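Local atomic coordinates of beta-galactosidase (Trichoderma reesei, PDB entry 3OGR), a protein that probably hydrolyses terminal non-reducing beta-D-galactose residues of beta-D-galactosides, as a member of glycoside hydrolase family 35. Residues P49-V54 and I119-S124; L174-N179 and I213-F218; P273-E278 and V316-I321. All blocks are in the same frame, centred on the assembly; numbering follows the deposited sequence.

Contact 1: P49-V54 and I119-S124; sequences PFRLPV and INAEVS. With GAL (beta-D-galactopyranose), chain E.
Arg-51 reaches Ala-121 across two loops at the C-terminal end of the TIM barrel, one following strand 38-47 and the other strand 110-116. The tight part is polar. Drawn out straight from CG to NE (chi2 167°), Arg-51 meets Ala-121 O end-on, with NH1 at 2.9 Å and NH2 at 2.8 Å. Both bonds lie in the guanidinium plane and in the carbonyl plane, so the group is held flat against one oxygen. Val-123 CG1 sits over a face of the guanidinium, 3.5 Å from Arg-51 NH2. Asn-329 at NE, His-48 at NH1 and a cation-pi contact with Tyr-342 hold it further. The apolar part is looser and equally buried. Phe-50 CE1 still packs on Val-123 CG1 at 3.6 Å, but Phe-50 CZ comes no nearer than 4.2 Å to Ile-119 CD1. Fixing Ala-121 O in this way probably steadies a galactose-binding loop: Ala-121 N donates to galactose O3, and Asn-120 ND2 bonds O4 at 2.8 Å. Bent at chi2 (75°), Glu-122 turns its carboxylate back to the sugar, accepting from galactose O6 at OE1 (2.7 Å) and from O4 at OE2 (2.6 Å).

Contact 2: L174-N179 and I213-F218; sequences LYQPEN and INNDAF. With GAL (beta-D-galactopyranose), chain E.
The galactose pocket of the TIM barrel is lined here by Asn-179, just beyond strand 172-177, and backed by Asn-215 from the loop that precedes strand 236-239. Asn-215 ND2 donates to Asn-179 OD1 at 2.9 Å, arriving from above the carbonyl plane (61° out of it), with the two amides turned well out of parallel. Gln-176 NE2 gives the same oxygen a second bond of 3.1 Å from nearer that plane, and Tyr-76 OH adds a third. Gln-176 reaches there on an extended chain whose CG is anti to the backbone N. Its amide lies only 22° from parallel with that of Asn-215 and close against it, Gln-176 OE1 standing 3.2 Å from Asn-215 CG. Gln-176 NE2 also bonds Glu-178 O at 2.9 Å, while OE1 receives Arg-114. A water donates to both Asn-215 OD1 and Pro-177 O, and Glu-180 N also bonds that OD1. Farther back, Ile-213 N bonds Tyr-175 O at 2.9 Å, tying the loop to the strand, and Ile-213 CG2 packs on Leu-174 CB. Gathered round Asn-179 OD1, these donors probably fix which end of the amide is nitrogen and leave ND2 to face galactose O2, to which it donates at 2.9 Å in a nearly straight bond (168°). Gln-176 and Asn-215 are thus a second shell that orients a sugar-binding first-shell residue.

Contact 3: P273-E278 and V316-I321; sequences PFSLVE and VTIFNI. With GAL (beta-D-galactopyranose), chain E.
Pro-273 CB rests 3.4 Å from Thr-317 OG1 where two parallel TIM-barrel strands, 275-280 and 318-321, come together. Phe-274 follows: its O accepts from both Thr-317 N and Ile-318 N, and its ring takes Val-316 CG2 over one face, with CD2 3.8 Å from Val-316 CB. Ser-275, bridged to Ile-318, turns OG back to bond Pro-273 O; the same OG lies 3.4 Å from Ile-318 CD1. Leu-276 pairs with Phe-319. Its N bonds Ile-318 O at 2.8 Å and its O receives Asn-320 N almost head-on, while its CG meets Val-316 CG2 at 4.0 Å, the two side chains crossing at about a right angle. At Val-277 the chain turns a corner, and the next link is a side chain: Asn-320 ND2, carried on a CG anti to the backbone N (chi1 178°), donates to Val-277 O at 2.9 Å. Ser-44 holds Asn-320 OD1 and Glu-46 shares ND2. Glu-278 then extends to the sugar. Its OE2 accepts from galactose O2 at 2.9 Å and forms a salt bridge with Arg-114; OE1 bonds Tyr-240 OH and stands 3.0 Å from galactose C1. With an alanine here, galactose O2 would probably lose an acceptor and Arg-114 its carboxylate mate. The backbone ladder, prolonged past the corner by the Asn-320 amide, leads up to Glu-278, while Arg-114 and Tyr-240 take one carboxylate oxygen each, which is likely to set its rotation beside C1.

Overall arrangement
All three contacts belong to the TIM-barrel part of the chain and come in series: contact 1 closes before contact 2 opens, and contact 2 before contact 3. The centres of contact 1 and contact 2 lie about 17 Å apart, those of contact 2 and contact 3 about 11 Å, and those of contact 1 and contact 3 about 22 Å. Contact 1 joins loops following strands 38-47 and 110-116; contact 2 starts on strand 172-177, beside 110-116; contact 3 pairs 275-280 with 318-321, which in turn lies next to 38-47. Contacts 1 and 2 touch through Ile-119 and Asn-179, contacts 2 and 3 through Gln-176 and Val-277. One galactose is thus gripped by residues from well-separated parts of the sequence.

Contact 1: P49-V54 and I119-S124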
loop_
_atom_site.group_PDB
_atom_site.type_symbol
_atom_site.label_atom_id
_atom_site.label_comp_id
_atom_site.label_asym_id
_atom_site.label_seq_id
_atom_site.Cartn_x
_atom_site.Cartn_y
_atom_site.Cartn_z
ATOM N N PRO A 49 4.013 -0.470 -7.470
ATOM C CA PRO A 49 3.959 -1.532 -8.519
ATOM C C PRO A 49 4.854 -2.715 -8.152
ATOM O O PRO A 49 4.500 -3.844 -8.453
ATOM C CB PRO A 49 4.423 -0.838 -9.802
ATOM C CG PRO A 49 5.067 0.497 -9.346
ATOM C CD PRO A 49 4.379 0.888 -7.977
ATOM N N PHE A 50 5.976 -2.466 -7.433
ATOM C CA PHE A 50 6.885 -3.587 -7.165
ATOM C C PHE A 50 6.395 -4.534 -6.103
ATOM O O PHE A 50 6.969 -5.621 -5.909
ATOM C CB PHE A 50 8.281 -3.057 -6.807
ATOM C CG PHE A 50 8.232 -2.061 -5.668
ATOM C CD1 PHE A 50 8.226 -2.550 -4.317
ATOM C CD2 PHE A 50 8.164 -0.661 -5.894
ATOM C CE1 PHE A 50 8.151 -1.637 -3.208
ATOM C CE2 PHE A 50 8.118 0.233 -4.801
ATOM C CZ PHE A 50 8.106 -0.262 -3.443
ATOM N N ARG A 51 5.321 -4.162 -5.437
ATOM C CA ARG A 51 4.711 -5.030 -4.417
ATOM C C ARG A 51 3.556 -5.868 -4.988
ATOM O O ARG A 51 2.934 -6.643 -4.242
ATOM C CB ARG A 51 4.217 -4.169 -3.246
ATOM C CG ARG A 51 5.392 -3.886 -2.260
ATOM C CD ARG A 51 5.023 -2.778 -1.243
ATOM N NE ARG A 51 5.901 -2.940 -0.048
ATOM C CZ ARG A 51 6.410 -1.910 0.656
ATOM N NH1 ARG A 51 6.296 -0.606 0.210
ATOM N NH2 ARG A 51 7.111 -2.167 1.777
ATOM N N LEU A 52 3.365 -5.817 -6.300
ATOM C CA LEU A 52 2.333 -6.679 -6.980
ATOM C C LEU A 52 2.925 -7.047 -8.333
ATOM O O LEU A 52 2.693 -6.351 -9.331
ATOM C CB LEU A 52 1.013 -5.920 -7.133
ATOM C CG LEU A 52 -0.109 -6.702 -7.809
ATOM C CD1 LEU A 52 -0.388 -8.062 -7.137
ATOM C CD2 LEU A 52 -1.370 -5.885 -7.870
ATOM N N PRO A 53 3.710 -8.111 -8.354
ATOM C CA PRO A 53 4.440 -8.521 -9.611
ATOM C C PRO A 53 3.514 -9.344 -10.504
ATOM O O PRO A 53 3.919 -10.371 -11.071
ATOM C CB PRO A 53 5.611 -9.359 -9.048
ATOM C CG PRO A 53 5.035 -10.007 -7.796
ATOM C CD PRO A 53 4.077 -8.961 -7.186
ATOM N N VAL A 54 2.333 -8.799 -10.769
ATOM C CA VAL A 54 1.358 -9.445 -11.698
ATOM C C VAL A 54 0.843 -8.283 -12.533
ATOM O O VAL A 54 -0.113 -7.587 -12.124
ATOM C CB VAL A 54 0.201 -10.114 -10.965
ATOM C CG1 VAL A 54 -0.758 -10.775 -11.997
ATOM C CG2 VAL A 54 0.681 -11.179 -9.968
ATOM N N ILE A 119 13.480 6.092 -0.901
ATOM C CA ILE A 119 11.986 6.070 -0.762
ATOM C C ILE A 119 11.468 5.700 0.634
ATOM O O ILE A 119 10.332 5.985 0.946
ATOM C CB ILE A 119 11.301 5.114 -1.858
ATOM C CG1 ILE A 119 11.800 3.674 -1.702
ATOM C CG2 ILE A 119 11.526 5.685 -3.231
ATOM C CD1 ILE A 119 10.871 2.682 -2.411
ATOM N N ASN A 120 12.329 5.109 1.448
ATOM C CA ASN A 120 11.962 4.631 2.820
ATOM C C ASN A 120 10.980 3.464 2.619
ATOM O O ASN A 120 11.446 2.372 2.261
ATOM C CB ASN A 120 11.432 5.790 3.729
ATOM C CG ASN A 120 11.647 5.518 5.183
ATOM O OD1 ASN A 120 12.815 5.354 5.624
ATOM N ND2 ASN A 120 10.509 5.403 5.961
ATOM N N ALA A 121 9.653 3.663 2.830
ATOM C CA ALA A 121 8.635 2.733 2.279
ATOM C C ALA A 121 8.563 1.380 2.921
ATOM O O ALA A 121 7.850 0.472 2.462
ATOM C CB ALA A 121 8.754 2.554 0.732
ATOM N N GLU A 122 9.254 1.231 4.042
ATOM C CA GLU A 122 9.388 -0.107 4.705
ATOM C C GLU A 122 9.927 -1.174 3.735
ATOM O O GLU A 122 9.633 -2.351 3.861
ATOM C CB GLU A 122 8.059 -0.575 5.341
ATOM C CG GLU A 122 7.735 0.339 6.583
ATOM C CD GLU A 122 7.243 1.730 6.239
ATOM O OE1 GLU A 122 6.224 1.848 5.484
ATOM O OE2 GLU A 122 7.835 2.742 6.771
ATOM N N VAL A 123 10.769 -0.722 2.808
ATOM C CA VAL A 123 11.476 -1.698 1.926
ATOM C C VAL A 123 12.941 -1.804 2.350
ATOM O O VAL A 123 13.485 -0.896 3.015
ATOM C CB VAL A 123 11.389 -1.307 0.394
ATOM C CG1 VAL A 123 9.958 -1.220 -0.081
ATOM C CG2 VAL A 123 12.241 -0.095 0.024
ATOM N N SER A 124 13.567 -2.893 1.924
ATOM C CA SER A 124 14.991 -3.143 2.285
ATOM C C SER A 124 15.820 -1.962 1.811
ATOM O O SER A 124 15.695 -1.523 0.634
ATOM C CB SER A 124 15.489 -4.416 1.586
ATOM O OG SER A 124 16.794 -4.718 2.071
HETATM C C1 GAL E . 6.441 8.105 5.641
HETATM C C2 GAL E . 7.474 7.679 4.547
HETATM C C3 GAL E . 6.968 6.470 3.785
HETATM C C4 GAL E . 6.619 5.339 4.761
HETATM C C5 GAL E . 5.633 5.886 5.789
HETATM C C6 GAL E . 5.297 4.900 6.927
HETATM O O1 GAL E . 7.007 8.990 6.607
HETATM O O2 GAL E . 7.617 8.763 3.632
HETATM O O3 GAL E . 7.973 6.011 2.894
HETATM O O4 GAL E . 7.831 4.962 5.410
HETATM O O5 GAL E . 6.221 7.009 6.477
HETATM O O6 GAL E . 4.624 3.773 6.368
#

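Contact 2: L174-N179 and I213-F218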
loop_
_atom_site.group_PDB
_atom_site.type_symbol
_atom_site.label_atom_id
_atom_site.label_comp_id
_atom_site.label_asym_id
_atom_site.label_seq_id
_atom_site.Cartn_x
_atom_site.Cartn_y
_atom_site.Cartn_z
ATOM N N LEU A 174 2.867 14.595 -11.942
ATOM C CA LEU A 174 3.645 15.251 -10.869
ATOM C C LEU A 174 4.806 14.310 -10.540
ATOM O O LEU A 174 4.697 13.086 -10.761
ATOM C CB LEU A 174 2.804 15.427 -9.579
ATOM C CG LEU A 174 1.683 16.438 -9.635
ATOM C CD1 LEU A 174 0.803 16.247 -8.368
ATOM C CD2 LEU A 174 2.246 17.912 -9.669
ATOM N N TYR A 175 5.898 14.880 -10.092
ATOM C CA TYR A 175 7.109 14.098 -9.753
ATOM C C TYR A 175 7.662 14.542 -8.431
ATOM O O TYR A 175 7.804 15.751 -8.178
ATOM C CB TYR A 175 8.140 14.327 -10.879
ATOM C CG TYR A 175 9.437 13.554 -10.760
ATOM C CD1 TYR A 175 10.406 13.918 -9.789
ATOM C CD2 TYR A 175 9.703 12.492 -11.628
ATOM C CE1 TYR A 175 11.656 13.254 -9.710
ATOM C CE2 TYR A 175 10.962 11.830 -11.576
ATOM C CZ TYR A 175 11.896 12.200 -10.622
ATOM O OH TYR A 175 13.101 11.523 -10.570
ATOM N N GLN A 176 7.923 13.567 -7.550
ATOM C CA GLN A 176 8.578 13.883 -6.288
ATOM C C GLN A 176 10.030 13.434 -6.298
ATOM O O GLN A 176 10.324 12.259 -6.467
ATOM C CB GLN A 176 7.887 13.100 -5.121
ATOM C CG GLN A 176 8.529 13.331 -3.751
ATOM C CD GLN A 176 7.921 12.436 -2.720
ATOM O OE1 GLN A 176 6.749 12.596 -2.351
ATOM N NE2 GLN A 176 8.726 11.473 -2.231
ATOM N N PRO A 177 10.956 14.373 -6.079
ATOM C CA PRO A 177 12.368 13.988 -5.851
ATOM C C PRO A 177 12.629 13.689 -4.396
ATOM O O PRO A 177 12.105 14.430 -3.574
ATOM C CB PRO A 177 13.160 15.274 -6.239
ATOM C CG PRO A 177 12.138 16.430 -6.071
ATOM C CD PRO A 177 10.704 15.820 -6.012
ATOM N N GLU A 178 13.479 12.696 -4.120
ATOM C CA GLU A 178 13.832 12.418 -2.693
ATOM C C GLU A 178 12.591 11.969 -1.928
ATOM O O GLU A 178 11.562 11.593 -2.529
ATOM C CB GLU A 178 14.560 13.659 -2.067
ATOM C CG GLU A 178 16.047 13.409 -1.744
ATOM C CD GLU A 178 16.259 12.538 -0.471
ATOM O OE1 GLU A 178 15.298 12.351 0.318
ATOM O OE2 GLU A 178 17.422 12.097 -0.202
ATOM N N ASN A 179 12.708 11.920 -0.604
ATOM C CA ASN A 179 11.562 11.496 0.212
ATOM C C ASN A 179 11.750 12.005 1.642
ATOM O O ASN A 179 12.721 11.594 2.324
ATOM C CB ASN A 179 11.417 9.959 0.247
ATOM C CG ASN A 179 10.100 9.568 0.912
ATOM O OD1 ASN A 179 9.038 9.689 0.272
ATOM N ND2 ASN A 179 10.117 9.118 2.160
ATOM N N ILE A 213 6.980 18.176 -6.760
ATOM C CA ILE A 213 6.339 18.331 -5.459
ATOM C C ILE A 213 7.136 17.575 -4.463
ATOM O O ILE A 213 7.638 16.482 -4.781
ATOM C CB ILE A 213 4.869 17.892 -5.592
ATOM C CG1 ILE A 213 4.096 18.155 -4.260
ATOM C CG2 ILE A 213 4.773 16.356 -5.904
ATOM C CD1 ILE A 213 2.509 18.085 -4.517
ATOM N N ASN A 214 7.320 18.123 -3.252
ATOM C CA ASN A 214 8.054 17.388 -2.218
ATOM C C ASN A 214 7.130 16.905 -1.108
ATOM O O ASN A 214 5.925 17.103 -1.185
ATOM C CB ASN A 214 9.253 18.195 -1.692
ATOM C CG ASN A 214 8.842 19.369 -0.879
ATOM O OD1 ASN A 214 7.675 19.837 -0.921
ATOM N ND2 ASN A 214 9.855 19.992 -0.247
ATOM N N ASN A 215 7.728 16.211 -0.108
ATOM C CA ASN A 215 6.915 15.616 0.964
ATOM C C ASN A 215 7.651 15.732 2.276
ATOM O O ASN A 215 8.104 14.776 2.853
ATOM C CB ASN A 215 6.512 14.138 0.644
ATOM C CG ASN A 215 7.668 13.165 0.643
ATOM O OD1 ASN A 215 8.770 13.445 0.164
ATOM N ND2 ASN A 215 7.366 11.921 1.085
ATOM N N ASP A 216 7.712 16.959 2.773
ATOM C CA ASP A 216 8.353 17.216 4.046
ATOM C C ASP A 216 7.647 16.359 5.110
ATOM O O ASP A 216 6.417 16.214 5.109
ATOM C CB ASP A 216 8.262 18.724 4.303
ATOM C CG ASP A 216 9.367 19.289 5.089
ATOM O OD1 ASP A 216 10.287 18.578 5.639
ATOM O OD2 ASP A 216 9.279 20.561 5.339
ATOM N N ALA A 217 8.417 15.758 6.013
ATOM C CA ALA A 217 7.812 14.870 7.054
ATOM C C ALA A 217 6.851 15.569 7.970
ATOM O O ALA A 217 5.923 14.929 8.532
ATOM C CB ALA A 217 8.931 14.258 7.898
ATOM N N PHE A 218 7.042 16.882 8.114
ATOM C CA PHE A 218 6.158 17.753 8.889
ATOM C C PHE A 218 6.258 19.116 8.217
ATOM O O PHE A 218 7.085 19.300 7.326
ATOM C CB PHE A 218 6.658 17.813 10.351
ATOM C CG PHE A 218 8.029 18.425 10.519
ATOM C CD1 PHE A 218 9.183 17.677 10.277
ATOM C CD2 PHE A 218 8.148 19.763 10.953
ATOM C CE1 PHE A 218 10.499 18.274 10.412
ATOM C CE2 PHE A 218 9.443 20.352 11.059
ATOM C CZ PHE A 218 10.588 19.597 10.783
HETATM C C1 GAL E . 6.441 8.105 5.641
HETATM C C2 GAL E . 7.474 7.679 4.547
HETATM C C3 GAL E . 6.968 6.470 3.785
HETATM C C4 GAL E . 6.619 5.339 4.761
HETATM C C5 GAL E . 5.633 5.886 5.789
HETATM C C6 GAL E . 5.297 4.900 6.927
HETATM O O1 GAL E . 7.007 8.990 6.607
HETATM O O2 GAL E . 7.617 8.763 3.632
HETATM O O3 GAL E . 7.973 6.011 2.894
HETATM O O4 GAL E . 7.831 4.962 5.410
HETATM O O5 GAL E . 6.221 7.009 6.477
HETATM O O6 GAL E . 4.624 3.773 6.368
HETATM O O HOH W 1 10.441 14.989 -1.362
#

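Contact 3: P273-E278 and V316-I321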
loop_
_atom_site.group_PDB
_atom_site.type_symbol
_atom_site.label_atom_id
_atom_site.label_comp_id
_atom_site.label_asym_id
_atom_site.label_seq_id
_atom_site.Cartn_x
_atom_site.Cartn_y
_atom_site.Cartn_z
ATOM N N PRO A 273 -0.802 25.068 -3.917
ATOM C CA PRO A 273 -1.955 24.365 -3.294
ATOM C C PRO A 273 -1.559 23.633 -2.012
ATOM O O PRO A 273 -0.507 22.986 -1.971
ATOM C CB PRO A 273 -2.361 23.308 -4.366
ATOM C CG PRO A 273 -1.831 23.801 -5.611
ATOM C CD PRO A 273 -0.505 24.519 -5.238
ATOM N N PHE A 274 -2.443 23.673 -1.047
ATOM C CA PHE A 274 -2.187 22.902 0.205
ATOM C C PHE A 274 -2.206 21.397 -0.131
ATOM O O PHE A 274 -3.211 20.868 -0.595
ATOM C CB PHE A 274 -3.168 23.275 1.321
ATOM C CG PHE A 274 -3.011 22.397 2.551
ATOM C CD1 PHE A 274 -1.735 22.001 3.036
ATOM C CD2 PHE A 274 -4.172 21.947 3.201
ATOM C CE1 PHE A 274 -1.604 21.190 4.173
ATOM C CE2 PHE A 274 -4.056 21.128 4.367
ATOM C CZ PHE A 274 -2.790 20.738 4.819
ATOM N N SER A 275 -1.039 20.760 0.084
ATOM C CA SER A 275 -0.793 19.400 -0.414
ATOM C C SER A 275 -0.345 18.480 0.733
ATOM O O SER A 275 0.691 18.725 1.390
ATOM C CB SER A 275 0.327 19.451 -1.473
ATOM O OG SER A 275 -0.110 20.260 -2.567
ATOM N N LEU A 276 -1.081 17.412 0.902
ATOM C CA LEU A 276 -0.671 16.336 1.839
ATOM C C LEU A 276 -0.293 15.154 0.949
ATOM O O LEU A 276 -1.155 14.431 0.403
ATOM C CB LEU A 276 -1.804 15.949 2.773
ATOM C CG LEU A 276 -2.154 17.059 3.826
ATOM C CD1 LEU A 276 -3.480 16.671 4.555
ATOM C CD2 LEU A 276 -0.982 17.247 4.867
ATOM N N VAL A 277 1.023 15.021 0.738
ATOM C CA VAL A 277 1.561 14.061 -0.240
ATOM C C VAL A 277 1.495 12.646 0.286
ATOM O O VAL A 277 1.389 11.677 -0.441
ATOM C CB VAL A 277 2.990 14.522 -0.685
ATOM C CG1 VAL A 277 3.636 13.449 -1.599
ATOM C CG2 VAL A 277 2.869 15.814 -1.483
ATOM N N GLU A 278 1.535 12.522 1.632
ATOM C CA GLU A 278 1.200 11.224 2.294
ATOM C C GLU A 278 0.364 11.538 3.509
ATOM O O GLU A 278 0.838 12.266 4.411
ATOM C CB GLU A 278 2.450 10.501 2.794
ATOM C CG GLU A 278 3.452 10.098 1.663
ATOM C CD GLU A 278 4.682 9.483 2.251
ATOM O OE1 GLU A 278 4.579 8.900 3.369
ATOM O OE2 GLU A 278 5.735 9.569 1.624
ATOM N N VAL A 316 -7.337 21.177 1.941
ATOM C CA VAL A 316 -6.400 20.343 1.162
ATOM C C VAL A 316 -6.911 20.162 -0.263
ATOM O O VAL A 316 -8.092 19.824 -0.478
ATOM C CB VAL A 316 -6.126 19.023 1.852
ATOM C CG1 VAL A 316 -7.330 18.050 1.816
ATOM C CG2 VAL A 316 -4.865 18.324 1.238
ATOM N N THR A 317 -6.043 20.395 -1.273
ATOM C CA THR A 317 -6.464 20.164 -2.667
ATOM C C THR A 317 -5.557 19.233 -3.410
ATOM O O THR A 317 -5.870 18.889 -4.563
ATOM C CB THR A 317 -6.643 21.477 -3.444
ATOM O OG1 THR A 317 -5.396 22.218 -3.414
ATOM C CG2 THR A 317 -7.798 22.306 -2.896
ATOM N N ILE A 318 -4.452 18.779 -2.781
ATOM C CA ILE A 318 -3.700 17.614 -3.321
ATOM C C ILE A 318 -3.546 16.697 -2.116
ATOM O O ILE A 318 -2.947 17.062 -1.103
ATOM C CB ILE A 318 -2.340 18.003 -3.924
ATOM C CG1 ILE A 318 -2.513 18.973 -5.116
ATOM C CG2 ILE A 318 -1.588 16.703 -4.357
ATOM C CD1 ILE A 318 -1.178 19.478 -5.729
ATOM N N PHE A 319 -4.168 15.524 -2.188
ATOM C CA PHE A 319 -4.382 14.715 -0.957
ATOM C C PHE A 319 -4.185 13.259 -1.364
ATOM O O PHE A 319 -5.002 12.708 -2.098
ATOM C CB PHE A 319 -5.839 14.985 -0.518
ATOM C CG PHE A 319 -6.273 14.339 0.803
ATOM C CD1 PHE A 319 -5.354 13.969 1.775
ATOM C CD2 PHE A 319 -7.618 14.177 1.066
ATOM C CE1 PHE A 319 -5.767 13.414 3.009
ATOM C CE2 PHE A 319 -8.042 13.647 2.310
ATOM C CZ PHE A 319 -7.115 13.281 3.260
ATOM N N ASN A 320 -3.129 12.630 -0.799
ATOM C CA ASN A 320 -2.798 11.245 -1.147
ATOM C C ASN A 320 -2.804 10.361 0.064
ATOM O O ASN A 320 -2.227 10.750 1.085
ATOM C CB ASN A 320 -1.392 11.202 -1.792
ATOM C CG ASN A 320 -0.970 9.768 -2.135
ATOM O OD1 ASN A 320 -1.666 9.031 -2.853
ATOM N ND2 ASN A 320 0.180 9.345 -1.563
ATOM N N ILE A 321 -3.488 9.215 -0.025
ATOM C CA ILE A 321 -3.673 8.300 1.113
ATOM C C ILE A 321 -2.660 7.183 1.025
ATOM O O ILE A 321 -2.664 6.378 0.065
ATOM C CB ILE A 321 -5.131 7.703 1.019
ATOM C CG1 ILE A 321 -6.213 8.816 1.085
ATOM C CG2 ILE A 321 -5.306 6.721 2.160
ATOM C CD1 ILE A 321 -5.985 9.866 2.241
HETATM C C1 GAL E . 6.441 8.105 5.641
HETATM C C2 GAL E . 7.474 7.679 4.547
HETATM C C3 GAL E . 6.968 6.470 3.785
HETATM C C4 GAL E . 6.619 5.339 4.761
HETATM C C5 GAL E . 5.633 5.886 5.789
HETATM C C6 GAL E . 5.297 4.900 6.927
HETATM O O1 GAL E . 7.007 8.990 6.607
HETATM O O2 GAL E . 7.617 8.763 3.632
HETATM O O3 GAL E . 7.973 6.011 2.894
HETATM O O4 GAL E . 7.831 4.962 5.410
HETATM O O5 GAL E . 6.221 7.009 6.477
HETATM O O6 GAL E . 4.624 3.773 6.368
#